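Local coordinates for germination protein YpeB (Bacillus megaterium QM B1551, PDB 5BOI) that is involved in germination of Bacillus spores, this chain being its C-terminal part built of PepSY-type domains, which probably acts through inhibition of a partner, at residues V105-A110 / T119-T124; I130-V135 / L188-N193; R159-P164 / N196-C201; T212-I217 / K226-Q231. All coordinates share one frame; numbering follows the deposited sequence. Where two conformers were deposited one is given.

Contact 1 (V105-A110 / T119-T124); sequences VMAESA and TFVEQT. With SO4 (sulfate ion), chain B; SO4 (sulfate ion), chain C.
Val105 and Val121 exchange both backbone bonds: Val105 N gives to Val121 O at 2.9 Å, and Val121 N returns one to Val105 O. One step on, the regular pattern breaks. Thr119 O takes two donors, Ala107 N at 2.7 Å and Glu108 N at 3.2 Å, so the backbone of 105-110 gains a residue on its partner. Thr119 N then gives to Glu108 O, and the pairing runs on to Ala110 and Val117. Ala107 O turns out of the hairpin and accepts from Arg214 NH2, in the next PepSY-type region. On one face of the strand pair the Phe120 ring lies under Met106, whose CB comes within 3.8 Å of Phe120 CE2; the sulfur stands 5.2 Å from the Phe120 ring centroid, an oblique Met-aromatic contact. Helix 85-98 packs on the same ring. On the other face, Val105 CG1 meets Val121 CG2, and Glu108 and Thr119 lie side by side. Toward the end of 119-124, Thr124 OG1 is hydrogen-bonded to Val128 N and to a sulfate, probably from the crystallisation liquor, at 2.7 Å from its O2. Gln123 NE2 makes a weak bond to a second sulfate. With Ala107 and Glu108 both opposite Thr119, this is a classic beta bulge in an antiparallel hairpin.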
loop_
_atom_site.group_PDB
_atom_site.type_symbol
_atom_site.label_atom_id
_atom_site.label_comp_id
_atom_site.label_asym_id
_atom_site.label_seq_id
_atom_site.Cartn_x
_atom_site.Cartn_y
_atom_site.Cartn_z
ATOM N N VAL A 105 2.845 -1.922 7.360
ATOM C CA VAL A 105 4.251 -2.293 7.260
ATOM C C VAL A 105 4.586 -2.512 5.779
ATOM O O VAL A 105 3.717 -2.918 5.012
ATOM C CB VAL A 105 4.542 -3.548 8.099
ATOM C CG1 VAL A 105 3.601 -4.664 7.707
ATOM C CG2 VAL A 105 5.999 -3.984 7.971
ATOM N N MET A 106 5.821 -2.240 5.374
ATOM C CA MET A 106 6.154 -2.323 3.937
ATOM C C MET A 106 6.224 -3.780 3.501
ATOM O O MET A 106 6.794 -4.619 4.206
ATOM C CB MET A 106 7.474 -1.632 3.623
ATOM C CG MET A 106 7.771 -1.591 2.113
ATOM S SD MET A 106 9.229 -0.600 1.875
ATOM C CE MET A 106 10.265 -1.401 3.098
ATOM N N ALA A 107 5.643 -4.076 2.340
ATOM C CA ALA A 107 5.662 -5.427 1.794
ATOM C C ALA A 107 6.453 -5.544 0.488
ATOM O O ALA A 107 7.058 -6.592 0.221
ATOM C CB ALA A 107 4.237 -5.922 1.574
ATOM N N GLU A 108 6.439 -4.492 -0.336
ATOM C CA GLU A 108 7.107 -4.553 -1.637
ATOM C C GLU A 108 7.755 -3.225 -1.905
ATOM O O GLU A 108 7.214 -2.198 -1.502
ATOM C CB GLU A 108 6.141 -4.842 -2.789
ATOM C CG GLU A 108 5.289 -6.053 -2.627
ATOM C CD GLU A 108 6.040 -7.312 -2.922
ATOM O OE1 GLU A 108 7.126 -7.251 -3.562
ATOM O OE2 GLU A 108 5.528 -8.356 -2.513
ATOM N N SER A 109 8.876 -3.255 -2.615
ATOM C CA SER A 109 9.532 -2.021 -3.046
ATOM C C SER A 109 10.275 -2.271 -4.332
ATOM O O SER A 109 10.857 -3.338 -4.526
ATOM C CB SER A 109 10.476 -1.500 -1.960
ATOM O OG SER A 109 11.584 -2.353 -1.796
ATOM N N ALA A 110 10.216 -1.306 -5.240
ATOM C CA ALA A 110 10.895 -1.434 -6.512
ATOM C C ALA A 110 11.189 -0.049 -7.032
ATOM O O ALA A 110 10.545 0.925 -6.632
ATOM C CB ALA A 110 10.064 -2.199 -7.510
ATOM N N THR A 119 4.472 -1.072 -1.730
ATOM C CA THR A 119 3.202 -1.581 -1.210
ATOM C C THR A 119 3.348 -1.804 0.291
ATOM O O THR A 119 4.346 -2.365 0.741
ATOM C CB THR A 119 2.773 -2.897 -1.885
ATOM O OG1 THR A 119 2.692 -2.704 -3.307
ATOM C CG2 THR A 119 1.418 -3.352 -1.334
ATOM N N PHE A 120 2.368 -1.327 1.061
ATOM C CA PHE A 120 2.343 -1.500 2.504
ATOM C C PHE A 120 1.116 -2.330 2.824
ATOM O O PHE A 120 0.135 -2.265 2.074
ATOM C CB PHE A 120 2.241 -0.142 3.219
ATOM C CG PHE A 120 3.469 0.709 3.088
ATOM C CD1 PHE A 120 3.721 1.420 1.918
ATOM C CD2 PHE A 120 4.381 0.789 4.122
ATOM C CE1 PHE A 120 4.856 2.212 1.789
ATOM C CE2 PHE A 120 5.524 1.577 3.993
ATOM C CZ PHE A 120 5.759 2.282 2.823
ATOM N N VAL A 121 1.143 -3.112 3.911
ATOM C CA VAL A 121 -0.028 -3.888 4.292
ATOM C C VAL A 121 -0.382 -3.702 5.767
ATOM O O VAL A 121 0.470 -3.370 6.592
ATOM C CB VAL A 121 0.156 -5.395 4.034
ATOM C CG1 VAL A 121 0.366 -5.668 2.543
ATOM C CG2 VAL A 121 1.337 -5.955 4.852
ATOM N N GLU A 122 -1.648 -3.940 6.084
ATOM C CA GLU A 122 -2.134 -3.769 7.435
ATOM C C GLU A 122 -1.525 -4.803 8.367
ATOM O O GLU A 122 -1.341 -5.977 8.004
ATOM C CB GLU A 122 -3.655 -3.867 7.477
ATOM C CG GLU A 122 -4.226 -3.608 8.872
ATOM C CD GLU A 122 -5.691 -3.941 8.972
ATOM O OE1 GLU A 122 -6.177 -4.728 8.132
ATOM O OE2 GLU A 122 -6.355 -3.419 9.891
ATOM N N GLN A 123 -1.222 -4.356 9.581
ATOM C CA GLN A 123 -0.750 -5.248 10.622
ATOM C C GLN A 123 -1.778 -5.224 11.771
ATOM O O GLN A 123 -2.150 -4.141 12.229
ATOM C CB GLN A 123 0.650 -4.787 11.036
ATOM C CG GLN A 123 1.199 -5.215 12.361
ATOM C CD GLN A 123 2.552 -4.565 12.599
ATOM O OE1 GLN A 123 2.638 -3.393 12.972
ATOM N NE2 GLN A 123 3.617 -5.315 12.349
ATOM N N THR A 124 -2.271 -6.392 12.196
ATOM C CA THR A 124 -3.246 -6.458 13.304
ATOM C C THR A 124 -2.574 -6.128 14.632
ATOM O O THR A 124 -1.358 -5.976 14.694
ATOM C CB THR A 124 -3.909 -7.851 13.456
ATOM O OG1 THR A 124 -2.929 -8.784 13.914
ATOM C CG2 THR A 124 -4.503 -8.351 12.105
HETATM S S SO4 B . -5.371 -10.126 16.552
HETATM O O1 SO4 B . -6.489 -9.589 15.785
HETATM O O2 SO4 B . -4.253 -10.416 15.664
HETATM O O3 SO4 B . -4.972 -9.139 17.555
HETATM O O4 SO4 B . -5.781 -11.356 17.221
HETATM S S SO4 C . 6.981 -6.255 14.590
HETATM O O1 SO4 C . 5.711 -5.749 14.068
HETATM O O2 SO4 C . 7.823 -6.707 13.487
HETATM O O3 SO4 C . 6.744 -7.370 15.509
HETATM O O4 SO4 C . 7.667 -5.168 15.293
#

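Contact 2 (I130-V135 / L188-N193); sequences IYPDSV and LAIITN
Ile130 and Ile190 both carry CG1 anti to the carbonyl carbon, but they part at chi2: Ile130 bends (-62°), while Ile190 runs extended (176°). The bend brings Ile130 CD1 to 3.5 Å from Ile190 CD1, tighter than usual for two methyls, with the side chains lying side by side and pointing the same way. Their backbones pair in parallel fashion. Tyr131 N gives its hydrogen to Ile190 O at 3.0 Å, nearly along the C=O axis, and that oxygen also lies in the plane of the Tyr131 ring, at its edge. Round the same ring, Ala189 CB sits at the edge, 3.8 Å from Tyr131 CE1, and Ile191 CG2 comes equally near Tyr131 CD1. Pro132 CD presses to 3.3 Å from Ile190 O. Ile130 itself opens a type I turn, closed by Asp133 N on Ile130 O, and the chain leaves for strand 134-140. Beyond these partners, Phe216 meets the Tyr131 ring edge-to-face and Arg161 forms a salt bridge with Asp133. Chemically the join is mostly apolar: one backbone bond links the two segments, with the Arg129 to Leu188 pairing beside it, and the other contacts are largely between isoleucine, alanine, proline and tyrosine carbons, linking the two PepSY-type regions.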
loop_
_atom_site.group_PDB
_atom_site.type_symbol
_atom_site.label_atom_id
_atom_site.label_comp_id
_atom_site.label_asym_id
_atom_site.label_seq_id
_atom_site.Cartn_x
_atom_site.Cartn_y
_atom_site.Cartn_z
ATOM N N ILE A 130 -1.839 -8.509 7.082
ATOM C CA ILE A 130 -3.028 -8.778 6.281
ATOM C C ILE A 130 -2.759 -8.270 4.867
ATOM O O ILE A 130 -3.022 -7.106 4.543
ATOM C CB ILE A 130 -4.285 -8.084 6.844
ATOM C CG1 ILE A 130 -4.443 -8.315 8.349
ATOM C CG2 ILE A 130 -5.515 -8.489 6.070
ATOM C CD1 ILE A 130 -4.628 -9.756 8.740
ATOM N N TYR A 131 -2.201 -9.135 4.037
ATOM C CA TYR A 131 -1.793 -8.711 2.700
ATOM C C TYR A 131 -2.916 -8.169 1.786
ATOM O O TYR A 131 -2.650 -7.262 1.000
ATOM C CB TYR A 131 -1.024 -9.852 2.018
ATOM C CG TYR A 131 0.418 -9.883 2.485
ATOM C CD1 TYR A 131 0.769 -10.512 3.672
ATOM C CD2 TYR A 131 1.418 -9.285 1.740
ATOM C CE1 TYR A 131 2.079 -10.522 4.108
ATOM C CE2 TYR A 131 2.719 -9.296 2.154
ATOM C CZ TYR A 131 3.050 -9.889 3.325
ATOM O OH TYR A 131 4.367 -9.869 3.714
ATOM N N PRO A 132 -4.164 -8.678 1.896
ATOM C CA PRO A 132 -5.250 -8.076 1.097
ATOM C C PRO A 132 -5.528 -6.597 1.406
ATOM O O PRO A 132 -6.003 -5.865 0.538
ATOM C CB PRO A 132 -6.469 -8.923 1.476
ATOM C CG PRO A 132 -5.893 -10.250 1.879
ATOM C CD PRO A 132 -4.613 -9.916 2.572
ATOM N N ASP A 133 -5.234 -6.174 2.628
ATOM C CA ASP A 133 -5.539 -4.820 3.089
ATOM C C ASP A 133 -4.336 -3.902 2.854
ATOM O O ASP A 133 -3.554 -3.612 3.775
ATOM C CB ASP A 133 -5.931 -4.847 4.569
ATOM C CG ASP A 133 -7.230 -5.623 4.811
ATOM O OD1 ASP A 133 -7.682 -6.334 3.884
ATOM O OD2 ASP A 133 -7.795 -5.534 5.917
ATOM N N SER A 134 -4.190 -3.457 1.612
ATOM C CA SER A 134 -2.937 -2.838 1.188
ATOM C C SER A 134 -3.063 -1.382 0.729
ATOM O O SER A 134 -4.119 -0.912 0.299
ATOM C CB SER A 134 -2.307 -3.667 0.063
ATOM O OG SER A 134 -3.100 -3.651 -1.118
ATOM N N VAL A 135 -1.943 -0.684 0.831
ATOM C CA VAL A 135 -1.834 0.699 0.385
ATOM C C VAL A 135 -0.647 0.767 -0.565
ATOM O O VAL A 135 0.430 0.247 -0.249
ATOM C CB VAL A 135 -1.643 1.644 1.544
ATOM C CG1 VAL A 135 -1.447 3.079 1.021
ATOM C CG2 VAL A 135 -2.837 1.580 2.499
ATOM N N LEU A 188 3.325 -14.283 11.246
ATOM C CA LEU A 188 2.041 -14.798 10.728
ATOM C C LEU A 188 1.428 -13.824 9.728
ATOM O O LEU A 188 1.624 -12.608 9.821
ATOM C CB LEU A 188 1.045 -15.038 11.856
ATOM C CG LEU A 188 1.191 -16.323 12.657
ATOM C CD1 LEU A 188 0.329 -16.217 13.901
ATOM C CD2 LEU A 188 0.725 -17.533 11.823
ATOM N N ALA A 189 0.692 -14.347 8.753
ATOM C CA ALA A 189 0.152 -13.488 7.699
ATOM C C ALA A 189 -1.116 -14.101 7.117
ATOM O O ALA A 189 -1.294 -15.325 7.147
ATOM C CB ALA A 189 1.191 -13.258 6.610
ATOM N N ILE A 190 -2.009 -13.239 6.641
ATOM C CA ILE A 190 -3.187 -13.654 5.894
ATOM C C ILE A 190 -2.987 -13.263 4.432
ATOM O O ILE A 190 -2.678 -12.113 4.135
ATOM C CB ILE A 190 -4.467 -12.999 6.416
ATOM C CG1 ILE A 190 -4.826 -13.568 7.791
ATOM C CG2 ILE A 190 -5.613 -13.197 5.424
ATOM C CD1 ILE A 190 -6.023 -12.911 8.411
ATOM N N ILE A 191 -3.133 -14.229 3.530
ATOM C CA ILE A 191 -3.116 -13.932 2.107
ATOM C C ILE A 191 -4.288 -14.673 1.495
ATOM O O ILE A 191 -4.959 -15.481 2.172
ATOM C CB ILE A 191 -1.809 -14.389 1.402
ATOM C CG1 ILE A 191 -1.672 -15.918 1.464
ATOM C CG2 ILE A 191 -0.581 -13.675 1.964
ATOM C CD1 ILE A 191 -0.541 -16.483 0.610
ATOM N N THR A 192 -4.534 -14.429 0.211
ATOM C CA THR A 192 -5.406 -15.340 -0.522
ATOM C C THR A 192 -4.595 -16.527 -1.016
ATOM O O THR A 192 -3.389 -16.420 -1.226
ATOM C CB THR A 192 -6.079 -14.661 -1.703
ATOM O OG1 THR A 192 -5.068 -14.153 -2.580
ATOM C CG2 THR A 192 -6.968 -13.506 -1.208
ATOM N N ASN A 193 -5.248 -17.676 -1.170
ATOM C CA ASN A 193 -4.625 -18.790 -1.871
ATOM C C ASN A 193 -4.830 -18.539 -3.354
ATOM O O ASN A 193 -5.339 -17.485 -3.727
ATOM C CB ASN A 193 -5.231 -20.125 -1.432
ATOM C CG ASN A 193 -6.743 -20.150 -1.563
ATOM O OD1 ASN A 193 -7.343 -19.333 -2.280
ATOM N ND2 ASN A 193 -7.375 -21.061 -0.827
#

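Contact 3 (R159-P164 / N196-C201); sequences RTRDIP and NEEVLC
A salt-bridge network at the surface pins the loop between helices 152-156 and 170-175 to the start of strand 198-208, with Glu198 held by Arg159 and Arg161. Arg161 grips the carboxylate side-on: its NE reaches Glu198 OE1 and its NH1 reaches Glu198 OE2, both at 2.9 Å and nearly straight. Each oxygen uses its syn lone pair, and the two flat groups are 13° from coplanar. Arg159 arrives tip to tip, its plane turned 33° from the carboxylate, and makes weaker bonds, NH1 to Glu198 OE1 at 3.2 Å and NH2 to Glu198 OE2. Arg161 NH2 is salt-bridged to Asp133. Farther along, Ile163 CG2 packs on Leu200 CD1 at 3.7 Å, the two side chains crossing at about a right angle. A leucine in place of Arg161 would probably leave Glu198 with the weak Arg159 bonds and take from Asp133 its cationic mate. With two guanidiniums gathered round one carboxylate, its negative charge is likely to be well stabilised.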
loop_
_atom_site.group_PDB
_atom_site.type_symbol
_atom_site.label_atom_id
_atom_site.label_comp_id
_atom_site.label_asym_id
_atom_site.label_seq_id
_atom_site.Cartn_x
_atom_site.Cartn_y
_atom_site.Cartn_z
ATOM N N ARG A 159 -11.894 -5.355 7.069
ATOM C CA ARG A 159 -12.981 -5.793 7.925
ATOM C C ARG A 159 -12.382 -6.376 9.195
ATOM O O ARG A 159 -11.249 -6.858 9.186
ATOM C CB ARG A 159 -13.853 -6.831 7.220
ATOM C CG ARG A 159 -13.179 -8.184 7.077
ATOM C CD ARG A 159 -14.072 -9.191 6.383
ATOM N NE ARG A 159 -13.630 -10.557 6.644
ATOM C CZ ARG A 159 -12.721 -11.199 5.919
ATOM N NH1 ARG A 159 -12.377 -12.442 6.232
ATOM N NH2 ARG A 159 -12.156 -10.599 4.880
ATOM N N THR A 160 -13.128 -6.322 10.291
ATOM C CA THR A 160 -12.683 -6.991 11.501
ATOM C C THR A 160 -12.799 -8.504 11.287
ATOM O O THR A 160 -13.869 -9.043 10.991
ATOM C CB THR A 160 -13.472 -6.528 12.754
ATOM O OG1 THR A 160 -13.010 -7.242 13.907
ATOM C CG2 THR A 160 -14.977 -6.721 12.584
ATOM N N ARG A 161 -11.658 -9.172 11.388
ATOM C CA ARG A 161 -11.584 -10.606 11.196
ATOM C C ARG A 161 -11.302 -11.249 12.547
ATOM O O ARG A 161 -10.643 -10.643 13.396
ATOM C CB ARG A 161 -10.475 -10.966 10.201
ATOM C CG ARG A 161 -10.552 -10.274 8.834
ATOM C CD ARG A 161 -9.173 -10.245 8.167
ATOM N NE ARG A 161 -9.232 -9.998 6.723
ATOM C CZ ARG A 161 -9.215 -8.791 6.165
ATOM N NH1 ARG A 161 -9.265 -8.666 4.841
ATOM N NH2 ARG A 161 -9.145 -7.704 6.930
ATOM N N ASP A 162 -11.785 -12.465 12.770
ATOM C CA ASP A 162 -11.308 -13.207 13.934
ATOM C C ASP A 162 -10.412 -14.307 13.393
ATOM O O ASP A 162 -10.882 -15.293 12.842
ATOM C CB ASP A 162 -12.443 -13.775 14.795
ATOM C CG ASP A 162 -11.940 -14.775 15.833
ATOM O OD1 ASP A 162 -11.203 -14.359 16.759
ATOM O OD2 ASP A 162 -12.313 -15.964 15.767
ATOM N N ILE A 163 -9.110 -14.116 13.558
ATOM C CA ILE A 163 -8.097 -14.970 12.959
ATOM C C ILE A 163 -7.914 -16.266 13.743
ATOM O O ILE A 163 -7.760 -16.233 14.968
ATOM C CB ILE A 163 -6.769 -14.194 12.849
ATOM C CG1 ILE A 163 -6.995 -12.961 11.968
ATOM C CG2 ILE A 163 -5.639 -15.075 12.331
ATOM C CD1 ILE A 163 -5.883 -11.976 11.996
ATOM N N PRO A 164 -7.953 -17.417 13.037
ATOM C CA PRO A 164 -7.891 -18.731 13.683
ATOM C C PRO A 164 -6.502 -19.037 14.226
ATOM O O PRO A 164 -5.521 -18.394 13.842
ATOM C CB PRO A 164 -8.250 -19.697 12.549
ATOM C CG PRO A 164 -7.775 -18.999 11.324
ATOM C CD PRO A 164 -8.039 -17.535 11.568
ATOM N N ASN A 196 -8.456 -17.102 -4.392
ATOM C CA ASN A 196 -9.051 -15.894 -3.811
ATOM C C ASN A 196 -9.821 -16.099 -2.490
ATOM O O ASN A 196 -10.816 -15.417 -2.218
ATOM C CB ASN A 196 -9.974 -15.230 -4.838
ATOM C CG ASN A 196 -10.337 -13.806 -4.465
ATOM O OD1 ASN A 196 -11.494 -13.501 -4.180
ATOM N ND2 ASN A 196 -9.343 -12.933 -4.446
ATOM N N GLU A 197 -9.360 -17.027 -1.660
ATOM C CA GLU A 197 -9.914 -17.145 -0.314
ATOM C C GLU A 197 -8.826 -16.921 0.735
ATOM O O GLU A 197 -7.695 -17.368 0.573
ATOM C CB GLU A 197 -10.575 -18.510 -0.120
ATOM C CG GLU A 197 -11.822 -18.739 -0.968
ATOM C CD GLU A 197 -12.445 -20.108 -0.743
ATOM O OE1 GLU A 197 -11.748 -21.119 -0.957
ATOM O OE2 GLU A 197 -13.632 -20.175 -0.361
ATOM N N GLU A 198 -9.175 -16.237 1.817
ATOM C CA GLU A 198 -8.194 -15.891 2.852
ATOM C C GLU A 198 -7.728 -17.106 3.657
ATOM O O GLU A 198 -8.526 -17.902 4.155
ATOM C CB GLU A 198 -8.761 -14.809 3.773
ATOM C CG GLU A 198 -8.937 -13.480 3.026
ATOM C CD GLU A 198 -9.197 -12.288 3.924
ATOM O OE1 GLU A 198 -9.359 -12.465 5.150
ATOM O OE2 GLU A 198 -9.253 -11.161 3.383
ATOM N N VAL A 199 -6.414 -17.239 3.755
ATOM C CA VAL A 199 -5.759 -18.354 4.418
ATOM C C VAL A 199 -4.691 -17.850 5.385
ATOM O O VAL A 199 -3.952 -16.928 5.048
ATOM C CB VAL A 199 -5.118 -19.296 3.372
ATOM C CG1 VAL A 199 -4.126 -20.232 4.022
ATOM C CG2 VAL A 199 -6.217 -20.108 2.661
ATOM N N LEU A 200 -4.626 -18.426 6.584
ATOM C CA LEU A 200 -3.574 -18.057 7.537
ATOM C C LEU A 200 -2.289 -18.814 7.223
ATOM O O LEU A 200 -2.317 -20.037 7.064
ATOM C CB LEU A 200 -4.009 -18.350 8.980
ATOM C CG LEU A 200 -3.054 -17.926 10.101
ATOM C CD1 LEU A 200 -2.931 -16.401 10.212
ATOM C CD2 LEU A 200 -3.487 -18.525 11.455
ATOM N N CYS A 201 -1.170 -18.090 7.157
ATOM C CA CYS A 201 0.140 -18.666 6.822
ATOM C C CYS A 201 1.256 -18.205 7.741
ATOM O O CYS A 201 1.201 -17.114 8.295
ATOM C CB CYS A 201 0.563 -18.291 5.394
ATOM S SG CYS A 201 -0.543 -18.783 4.075
#

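Contact 4 (T212-I217 / K226-Q231); sequences TYRIFI and KVEKLQ
Tyr213 and Lys229 face each other as a non-hydrogen-bonded pair, and the tyrosine can be followed outward. Its CB lies 3.8 Å from Glu228 O, and CG, anti to the carbonyl carbon (chi1 -73°), is only a little farther from that oxygen. CD2 then comes up against Lys229 CA, and CE2 reaches Lys229 CB at 3.6 Å. Lys229 CG lies over one ring face, and at the tip the OH is 3.9 Å from Lys229 CD. Val227 CG1 approaches the same ring obliquely, beside Ile215. An alanine at Tyr213 would probably uncover the aliphatic part of Lys229 and leave its chain freer to swing. On the opposite face, Arg214 NH1 forms a salt bridge with Glu228 OE1 at 3.3 Å, met on the syn side but 31° out of the carboxylate plane; Leu230 CD1 lies over the guanidinium. The stronger polar partner of Arg214 is Ala107 O, bound by NH2. Lys226 CB packs on Phe216 CD1 at 3.6 Å. Between the faces, Arg214 and Glu228 exchange backbone bonds, both 2.8 Å, and Phe216 N gives to Lys226 O. Strands 211-218 and 224-230 thus form an antiparallel hairpin, with strand 198-208 bonded along the other edge of 211-218, Phe216 touching strand 182-192, and Arg214 reaching across to strand 104-112.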
loop_
_atom_site.group_PDB
_atom_site.type_symbol
_atom_site.label_atom_id
_atom_site.label_comp_id
_atom_site.label_asym_id
_atom_site.label_seq_id
_atom_site.Cartn_x
_atom_site.Cartn_y
_atom_site.Cartn_z
ATOM N N THR A 212 16.661 -12.721 -2.621
ATOM C CA THR A 212 15.729 -12.671 -1.502
ATOM C C THR A 212 14.319 -13.123 -1.885
ATOM O O THR A 212 13.756 -12.681 -2.890
ATOM C CB THR A 212 15.677 -11.255 -0.919
ATOM O OG1 THR A 212 16.994 -10.885 -0.499
ATOM C CG2 THR A 212 14.728 -11.196 0.265
ATOM N N TYR A 213 13.752 -13.999 -1.057
ATOM C CA TYR A 213 12.426 -14.570 -1.283
ATOM C C TYR A 213 11.501 -14.401 -0.094
ATOM O O TYR A 213 11.950 -14.456 1.045
ATOM C CB TYR A 213 12.527 -16.060 -1.578
ATOM C CG TYR A 213 13.072 -16.332 -2.957
ATOM C CD1 TYR A 213 14.440 -16.381 -3.175
ATOM C CD2 TYR A 213 12.222 -16.492 -4.042
ATOM C CE1 TYR A 213 14.952 -16.621 -4.424
ATOM C CE2 TYR A 213 12.730 -16.717 -5.310
ATOM C CZ TYR A 213 14.097 -16.779 -5.492
ATOM O OH TYR A 213 14.615 -17.011 -6.749
ATOM N N ARG A 214 10.216 -14.197 -0.372
ATOM C CA ARG A 214 9.195 -14.365 0.652
ATOM C C ARG A 214 8.454 -15.660 0.349
ATOM O O ARG A 214 7.997 -15.886 -0.790
ATOM C CB ARG A 214 8.221 -13.188 0.681
ATOM C CG ARG A 214 7.260 -13.195 1.885
ATOM C CD ARG A 214 6.335 -11.970 1.799
ATOM N NE ARG A 214 7.020 -10.756 2.225
ATOM C CZ ARG A 214 7.118 -9.635 1.514
ATOM N NH1 ARG A 214 6.576 -9.536 0.296
ATOM N NH2 ARG A 214 7.755 -8.601 2.043
ATOM N N ILE A 215 8.354 -16.503 1.362
ATOM C CA ILE A 215 7.670 -17.793 1.229
ATOM C C ILE A 215 6.552 -17.915 2.247
ATOM O O ILE A 215 6.770 -17.705 3.456
ATOM C CB ILE A 215 8.650 -18.959 1.390
ATOM C CG1 ILE A 215 9.675 -18.941 0.255
ATOM C CG2 ILE A 215 7.883 -20.336 1.350
ATOM C CD1 ILE A 215 11.029 -19.517 0.643
ATOM N N PHE A 216 5.355 -18.264 1.771
ATOM C CA PHE A 216 4.215 -18.458 2.662
ATOM C C PHE A 216 3.899 -19.946 2.835
ATOM O O PHE A 216 3.689 -20.648 1.826
ATOM C CB PHE A 216 2.980 -17.742 2.120
ATOM C CG PHE A 216 3.116 -16.234 2.064
ATOM C CD1 PHE A 216 3.703 -15.613 0.971
ATOM C CD2 PHE A 216 2.636 -15.447 3.108
ATOM C CE1 PHE A 216 3.810 -14.216 0.914
ATOM C CE2 PHE A 216 2.738 -14.059 3.057
ATOM C CZ PHE A 216 3.324 -13.451 1.962
ATOM N N ILE A 217 3.854 -20.404 4.087
ATOM C CA ILE A 217 3.533 -21.807 4.408
ATOM C C ILE A 217 2.180 -21.860 5.134
ATOM O O ILE A 217 1.989 -21.190 6.151
ATOM C CB ILE A 217 4.622 -22.450 5.296
ATOM C CG1 ILE A 217 5.975 -22.506 4.582
ATOM C CG2 ILE A 217 4.222 -23.865 5.784
ATOM C CD1 ILE A 217 5.966 -23.230 3.264
ATOM N N LYS A 226 2.410 -19.581 -1.448
ATOM C CA LYS A 226 2.960 -18.530 -2.316
ATOM C C LYS A 226 4.451 -18.457 -2.117
ATOM O O LYS A 226 4.959 -18.544 -0.972
ATOM C CB LYS A 226 2.333 -17.155 -2.018
ATOM C CG LYS A 226 2.976 -15.966 -2.813
ATOM C CD LYS A 226 2.260 -14.652 -2.535
ATOM C CE LYS A 226 2.777 -13.525 -3.461
ATOM N NZ LYS A 226 1.935 -12.315 -3.259
ATOM N N VAL A 227 5.148 -18.323 -3.237
ATOM C CA VAL A 227 6.578 -18.077 -3.243
ATOM C C VAL A 227 6.892 -16.887 -4.144
ATOM O O VAL A 227 6.521 -16.842 -5.335
ATOM C CB VAL A 227 7.370 -19.309 -3.721
ATOM C CG1 VAL A 227 8.869 -18.942 -3.834
ATOM C CG2 VAL A 227 7.133 -20.488 -2.766
ATOM N N GLU A 228 7.623 -15.924 -3.605
ATOM C CA GLU A 228 7.814 -14.678 -4.325
ATOM C C GLU A 228 9.259 -14.157 -4.241
ATOM O O GLU A 228 9.800 -13.936 -3.146
ATOM C CB GLU A 228 6.839 -13.658 -3.747
ATOM C CG GLU A 228 6.999 -12.305 -4.285
ATOM C CD GLU A 228 6.472 -11.255 -3.342
ATOM O OE1 GLU A 228 5.976 -11.572 -2.222
ATOM O OE2 GLU A 228 6.594 -10.098 -3.751
ATOM N N LYS A 229 9.910 -13.976 -5.378
ATOM C CA LYS A 229 11.200 -13.284 -5.365
ATOM C C LYS A 229 11.051 -11.782 -5.094
ATOM O O LYS A 229 10.200 -11.102 -5.693
ATOM C CB LYS A 229 11.951 -13.475 -6.692
ATOM C CG LYS A 229 13.304 -12.787 -6.709
ATOM C CD LYS A 229 14.211 -13.318 -7.827
ATOM C CE LYS A 229 13.551 -13.161 -9.189
ATOM N NZ LYS A 229 14.552 -12.966 -10.274
ATOM N N LEU A 230 11.888 -11.252 -4.204
ATOM C CA LEU A 230 11.903 -9.815 -3.982
ATOM C C LEU A 230 13.116 -9.177 -4.681
ATOM O O LEU A 230 14.115 -9.835 -4.932
ATOM C CB LEU A 230 11.929 -9.500 -2.484
ATOM C CG LEU A 230 10.939 -10.262 -1.595
ATOM C CD1 LEU A 230 10.988 -9.715 -0.168
ATOM C CD2 LEU A 230 9.522 -10.182 -2.134
ATOM N N GLN A 231 13.029 -7.895 -4.989
ATOM C CA GLN A 231 14.139 -7.241 -5.683
ATOM C C GLN A 231 15.026 -6.447 -4.731
ATOM O O GLN A 231 14.607 -6.095 -3.628
ATOM C CB GLN A 231 13.615 -6.329 -6.795
ATOM C CG GLN A 231 12.767 -7.051 -7.834
ATOM C CD GLN A 231 13.574 -7.985 -8.712
ATOM O OE1 GLN A 231 14.672 -7.645 -9.159
ATOM N NE2 GLN A 231 13.036 -9.175 -8.960
#

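From the N terminus, contact 1 comes first, closing the short hairpin of strands 104-112 and 115-123. The chain then leaves through 130-135, and contact 2 brings it together with 188-193 after some fifty residues. Within that span lies the loop 159-164, whose partner 196-201 comes after 188-193, so contacts 2 and 3 cross; the Asp133 to Arg161 salt bridge joins them. Both bind the YpeB PepSY1-2 range to the following PepSY range. Contact 4 closes last, a second hairpin in series with the others. It touches contact 1 through Arg214 and contact 2 through Phe216, while strand 198-208 joins it to contact 3.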